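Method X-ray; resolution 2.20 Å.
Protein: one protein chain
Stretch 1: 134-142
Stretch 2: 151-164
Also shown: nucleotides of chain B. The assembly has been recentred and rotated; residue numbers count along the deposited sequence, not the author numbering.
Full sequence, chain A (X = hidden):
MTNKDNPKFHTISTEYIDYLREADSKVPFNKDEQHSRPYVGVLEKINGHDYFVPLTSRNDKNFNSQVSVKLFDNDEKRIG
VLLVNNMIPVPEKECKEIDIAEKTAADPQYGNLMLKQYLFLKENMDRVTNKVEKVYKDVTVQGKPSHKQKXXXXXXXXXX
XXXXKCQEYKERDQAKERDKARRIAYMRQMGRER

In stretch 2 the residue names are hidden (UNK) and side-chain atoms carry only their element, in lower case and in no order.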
# COMPACT_ATOMS: atom_id res chain seq x y z
N LYS A 134 -21.59 13.62 7.59
CA LYS A 134 -22.04 14.38 6.43
C LYS A 134 -23.56 14.48 6.42
O LYS A 134 -24.10 15.58 6.22
CB LYS A 134 -21.54 13.77 5.11
CG LYS A 134 -20.06 13.98 4.85
CD LYS A 134 -19.64 13.33 3.53
CE LYS A 134 -18.12 13.24 3.39
NZ LYS A 134 -17.40 14.53 3.60
N VAL A 135 -24.26 13.37 6.62
CA VAL A 135 -25.73 13.46 6.54
C VAL A 135 -26.37 14.16 7.73
O VAL A 135 -27.32 14.93 7.55
CB VAL A 135 -26.46 12.13 6.16
CG1 VAL A 135 -25.49 11.08 5.68
CG2 VAL A 135 -27.36 11.63 7.28
N TYR A 136 -25.85 13.93 8.93
CA TYR A 136 -26.38 14.62 10.10
C TYR A 136 -26.28 16.13 9.92
O TYR A 136 -27.22 16.86 10.20
CB TYR A 136 -25.63 14.22 11.37
CG TYR A 136 -26.19 14.89 12.61
CD1 TYR A 136 -27.21 14.30 13.33
CD2 TYR A 136 -25.68 16.11 13.07
CE1 TYR A 136 -27.73 14.89 14.46
CE2 TYR A 136 -26.20 16.72 14.20
CZ TYR A 136 -27.23 16.09 14.89
OH TYR A 136 -27.76 16.66 16.03
N LYS A 137 -25.12 16.59 9.45
CA LYS A 137 -24.91 18.01 9.19
C LYS A 137 -25.93 18.54 8.19
O LYS A 137 -26.60 19.54 8.45
CB LYS A 137 -23.50 18.26 8.66
CG LYS A 137 -22.69 19.28 9.44
CD LYS A 137 -22.32 18.76 10.83
CE LYS A 137 -21.45 19.74 11.61
NZ LYS A 137 -22.14 21.03 11.90
N ASP A 138 -26.06 17.86 7.06
CA ASP A 138 -26.96 18.33 6.01
C ASP A 138 -28.45 18.25 6.37
O ASP A 138 -29.23 19.11 5.95
CB ASP A 138 -26.70 17.60 4.69
CG ASP A 138 -25.72 18.33 3.82
OD1 ASP A 138 -25.35 19.47 4.17
OD2 ASP A 138 -25.32 17.78 2.78
N VAL A 139 -28.84 17.24 7.13
CA VAL A 139 -30.24 17.11 7.51
C VAL A 139 -30.63 18.22 8.48
O VAL A 139 -31.74 18.75 8.42
CB VAL A 139 -30.56 15.71 8.08
CG1 VAL A 139 -31.89 15.71 8.84
CG2 VAL A 139 -30.59 14.68 6.96
N THR A 140 -29.69 18.60 9.35
CA THR A 140 -29.95 19.57 10.40
C THR A 140 -29.59 21.02 10.04
O THR A 140 -29.50 21.87 10.92
CB THR A 140 -29.18 19.22 11.71
OG1 THR A 140 -27.77 19.36 11.51
CG2 THR A 140 -29.49 17.80 12.17
N VAL A 141 -29.34 21.30 8.77
CA VAL A 141 -29.02 22.66 8.42
C VAL A 141 -30.30 23.45 8.46
O VAL A 141 -31.37 22.89 8.50
CB VAL A 141 -28.50 22.83 6.98
CG1 VAL A 141 -27.14 22.21 6.80
CG2 VAL A 141 -29.50 22.34 5.97
N GLN A 142 -30.15 24.76 8.43
CA GLN A 142 -31.23 25.65 8.09
C GLN A 142 -30.67 26.88 7.44
O GLN A 142 -29.50 27.17 7.56
CB GLN A 142 -32.07 25.99 9.31
CG GLN A 142 -31.31 26.11 10.61
CD GLN A 142 -32.23 26.41 11.77
OE1 GLN A 142 -32.61 27.56 12.00
NE2 GLN A 142 -32.62 25.38 12.49
N UNK A 151 -33.28 16.23 -0.68
CA UNK A 151 -33.28 14.78 -0.84
C UNK A 151 -33.01 14.10 0.50
O UNK A 151 -33.73 13.17 0.90
c UNK A 151 -32.23 14.33 -1.86
c UNK A 151 -32.64 11.86 -2.05
c UNK A 151 -30.55 12.60 -1.14
c UNK A 151 -31.80 12.90 -1.69
c UNK A 151 -32.24 10.53 -1.90
c UNK A 151 -30.99 10.24 -1.36
c UNK A 151 -30.15 11.27 -0.98
N UNK A 152 -31.98 14.58 1.19
CA UNK A 152 -31.57 13.96 2.45
C UNK A 152 -32.67 14.08 3.49
O UNK A 152 -32.98 13.10 4.17
c UNK A 152 -30.25 14.57 2.97
c UNK A 152 -28.73 12.70 2.26
c UNK A 152 -27.78 14.99 2.59
c UNK A 152 -29.00 14.20 2.16
N UNK A 153 -33.28 15.26 3.59
CA UNK A 153 -34.38 15.46 4.55
C UNK A 153 -35.53 14.52 4.29
O UNK A 153 -36.15 14.02 5.24
c UNK A 153 -34.88 16.91 4.53
c UNK A 153 -33.97 17.87 5.29
n UNK A 153 -32.29 20.53 5.17
c UNK A 153 -33.54 20.27 5.93
c UNK A 153 -34.47 19.31 5.21
N UNK A 154 -35.82 14.27 3.02
CA UNK A 154 -36.91 13.39 2.64
C UNK A 154 -36.64 11.93 3.01
O UNK A 154 -37.53 11.23 3.47
N UNK A 155 -35.41 11.48 2.82
CA UNK A 155 -35.10 10.07 2.99
C UNK A 155 -34.62 9.73 4.41
O UNK A 155 -34.54 8.55 4.77
c UNK A 155 -32.64 9.96 2.40
c UNK A 155 -34.15 8.10 1.72
c UNK A 155 -34.04 9.59 1.94
N UNK A 156 -34.31 10.75 5.21
CA UNK A 156 -33.77 10.52 6.56
C UNK A 156 -34.78 10.79 7.64
O UNK A 156 -35.66 11.64 7.48
s UNK A 156 -31.15 11.12 5.76
c UNK A 156 -32.56 11.40 6.84
N UNK A 157 -34.65 10.08 8.76
CA UNK A 157 -35.36 10.46 9.98
C UNK A 157 -35.14 11.95 10.32
O UNK A 157 -34.11 12.56 9.98
s UNK A 157 -35.26 7.86 11.03
c UNK A 157 -34.88 9.61 11.15
N UNK A 158 -36.12 12.52 11.02
CA UNK A 158 -36.03 13.88 11.54
C UNK A 158 -35.18 13.81 12.80
O UNK A 158 -35.70 13.66 13.90
o UNK A 158 -36.43 16.42 12.60
c UNK A 158 -37.48 15.86 12.25
c UNK A 158 -37.45 14.38 11.87
o UNK A 158 -38.58 16.45 12.21
N UNK A 159 -33.86 13.89 12.63
CA UNK A 159 -32.95 13.72 13.76
C UNK A 159 -33.26 14.65 14.93
O UNK A 159 -33.29 14.19 16.07
c UNK A 159 -31.02 10.66 11.39
c UNK A 159 -30.34 13.32 11.17
c UNK A 159 -31.39 11.55 12.37
c UNK A 159 -30.30 11.09 10.30
c UNK A 159 -31.48 13.86 13.33
c UNK A 159 -29.96 12.43 10.19
c UNK A 159 -31.06 12.89 12.27
N UNK A 160 -33.47 15.96 14.67
CA UNK A 160 -33.72 16.86 15.80
C UNK A 160 -34.97 16.48 16.59
O UNK A 160 -34.96 16.57 17.82
c UNK A 160 -33.93 18.22 15.12
c UNK A 160 -33.30 16.72 13.41
c UNK A 160 -33.11 18.14 13.89
N UNK A 161 -36.02 16.07 15.90
CA UNK A 161 -37.23 15.66 16.58
C UNK A 161 -36.96 14.45 17.48
O UNK A 161 -37.39 14.42 18.63
n UNK A 161 -43.33 15.32 14.75
c UNK A 161 -39.75 15.37 16.19
c UNK A 161 -38.35 15.37 15.58
c UNK A 161 -42.23 15.45 15.76
c UNK A 161 -40.84 15.35 15.13
N UNK A 162 -36.22 13.47 16.97
CA UNK A 162 -35.88 12.29 17.75
C UNK A 162 -34.99 12.63 18.96
O UNK A 162 -35.08 11.97 20.00
c UNK A 162 -36.02 10.59 15.74
c UNK A 162 -35.27 9.40 15.13
c UNK A 162 -37.41 10.20 16.20
c UNK A 162 -35.21 11.21 16.89
N UNK A 163 -34.14 13.64 18.82
CA UNK A 163 -33.29 14.06 19.93
C UNK A 163 -34.12 14.65 21.07
O UNK A 163 -33.83 14.42 22.25
c UNK A 163 -30.07 15.37 18.17
o UNK A 163 -30.00 16.52 18.67
c UNK A 163 -31.03 14.38 18.80
o UNK A 163 -29.39 15.01 17.18
c UNK A 163 -32.21 15.05 19.48
N UNK A 164 -35.14 15.42 20.70
CA UNK A 164 -36.09 15.94 21.68
C UNK A 164 -36.77 14.80 22.41
O UNK A 164 -36.91 14.83 23.62
o UNK A 164 -39.08 18.63 20.56
o UNK A 164 -37.73 20.19 19.80
c UNK A 164 -37.93 19.08 20.32
c UNK A 164 -36.74 18.21 20.67
c UNK A 164 -37.16 16.80 21.00
P U B 5 -31.55 7.64 -5.91
OP1 U B 5 -32.09 6.46 -6.62
OP2 U B 5 -30.09 7.72 -5.66
O5' U B 5 -32.04 8.99 -6.61
C5' U B 5 -33.42 9.29 -6.73
C4' U B 5 -33.68 10.77 -6.82
O4' U B 5 -33.43 11.41 -5.53
C3' U B 5 -32.79 11.56 -7.77
O3' U B 5 -33.16 11.41 -9.13
C2' U B 5 -32.94 12.97 -7.24
O2' U B 5 -34.20 13.52 -7.61
C1' U B 5 -32.94 12.72 -5.73
N1 U B 5 -31.57 12.81 -5.17
C2 U B 5 -31.06 14.10 -5.05
O2 U B 5 -31.71 15.09 -5.33
N3 U B 5 -29.78 14.18 -4.56
C4 U B 5 -28.96 13.12 -4.20
O4 U B 5 -27.83 13.35 -3.79
C5 U B 5 -29.56 11.83 -4.38
C6 U B 5 -30.81 11.71 -4.86
P U B 4 -37.30 5.10 -3.87
OP1 U B 4 -37.59 5.66 -5.21
OP2 U B 4 -37.19 3.62 -3.72
O5' U B 4 -36.01 5.81 -3.27
C5' U B 4 -35.79 7.19 -3.45
C4' U B 4 -34.34 7.56 -3.27
O4' U B 4 -33.94 7.24 -1.91
C3' U B 4 -33.36 6.82 -4.18
O3' U B 4 -32.28 7.70 -4.48
C2' U B 4 -32.87 5.68 -3.29
O2' U B 4 -31.60 5.15 -3.64
C1' U B 4 -32.83 6.37 -1.93
N1 U B 4 -32.94 5.46 -0.77
C2 U B 4 -31.80 5.32 -0.00
O2 U B 4 -30.76 5.86 -0.30
N3 U B 4 -31.94 4.51 1.10
C4 U B 4 -33.08 3.85 1.50
O4 U B 4 -33.05 3.16 2.52
C5 U B 4 -34.22 4.06 0.66
C6 U B 4 -34.11 4.85 -0.42

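Position 151 carries one carbon followed by a ring of six carbons. One carbon and a six-carbon ring without a hetero atom make it Phe151; it lies out of reach of stretch 1, one ring face against U5 of chain B, CD1 of Phe151 3.4 Å from C6 of U5.

Position 152 has four carbons, forked at the second, and points toward stretch 1, with one fork tip 3.5 Å from Asp138 CB. A fork at the second carbon identifies Leu152. At 153, four carbons in a row end in nitrogen, the signature of lysine. Lys153 starts sideways, yet its end comes nearer: NZ gives a weak hydrogen bond to Asp138 O at 3.5 Å, and CE lies 3.4 Å from Val139 O. The chain thus reaches the carbonyls at the end of the first helix.

Position 154 has no side-chain atoms and is Gly154. Nothing of stretch 1 lies near it, and an ideal CB would find room, so this contact does not account for the glycine. Position 155 bears one carbon carrying two more, hence Val155; it misses stretch 1 and brings CG2 to 3.7 Å from O4' of U4 of chain B.

At 156 a single carbon is followed by sulfur, which makes it Cys156. Here the chain leaves helical geometry, and the side chain points toward stretch 1, where SG sits 3.8 Å from Val139 CG2 and 4.1 Å from Val135 CG2. Position 157 repeats the carbon and sulfur pattern. The sulfur of this second cysteine, Cys157, stays clear of stretch 1, but its backbone O is 4.0 Å from Val139 CG1.

Position 158 shows two carbons, the second carrying two oxygens. This carboxylate directly precedes a helix; Asp158 is its N-cap, OD1 accepting a weak bond from the backbone N of 161 at 3.3 Å.

Position 159 again has one carbon and a six-carbon ring, now directed toward stretch 1: Phe159. Its CD2 lies 3.7 Å from Val139 CG1 and 3.9 Å from Tyr136 CD1. The two aromatic planes are near parallel, at 21°, but slid apart, with little overlap. At 160 three carbons close a ring onto the backbone N, as only proline does; Pro160 CG rests 4.0 Å from Thr140 CG2.

Position 161 has four carbons in a row ending in nitrogen, Lys161, extended and out of reach. Position 162, four carbons forked at the second, is Leu162, buried but also out of reach. Position 163 has three carbons, the third carrying two oxygens; Glu163 OE2 accepts a 2.6 Å hydrogen bond from Tyr136 OH. Position 164 has the same atoms, and Glu164 is exposed, poorly ordered and out of reach.

The contact buries 584 Å² and is centred on Val139, whose methyls meet Leu152, Cys156 and Phe159. The helix of stretch 1 crosses helix 151-155 at -100°, with axes 9.4 Å apart at closest approach; residues 159, 160 and 163 of the following helix add further contacts. Polar bonds supplement this apolar patch: a short one from Tyr136 to Glu163 and a weak one from Lys153 to Asp138.

Stretch 2 151-164: FLKGVCCDFPKLEE
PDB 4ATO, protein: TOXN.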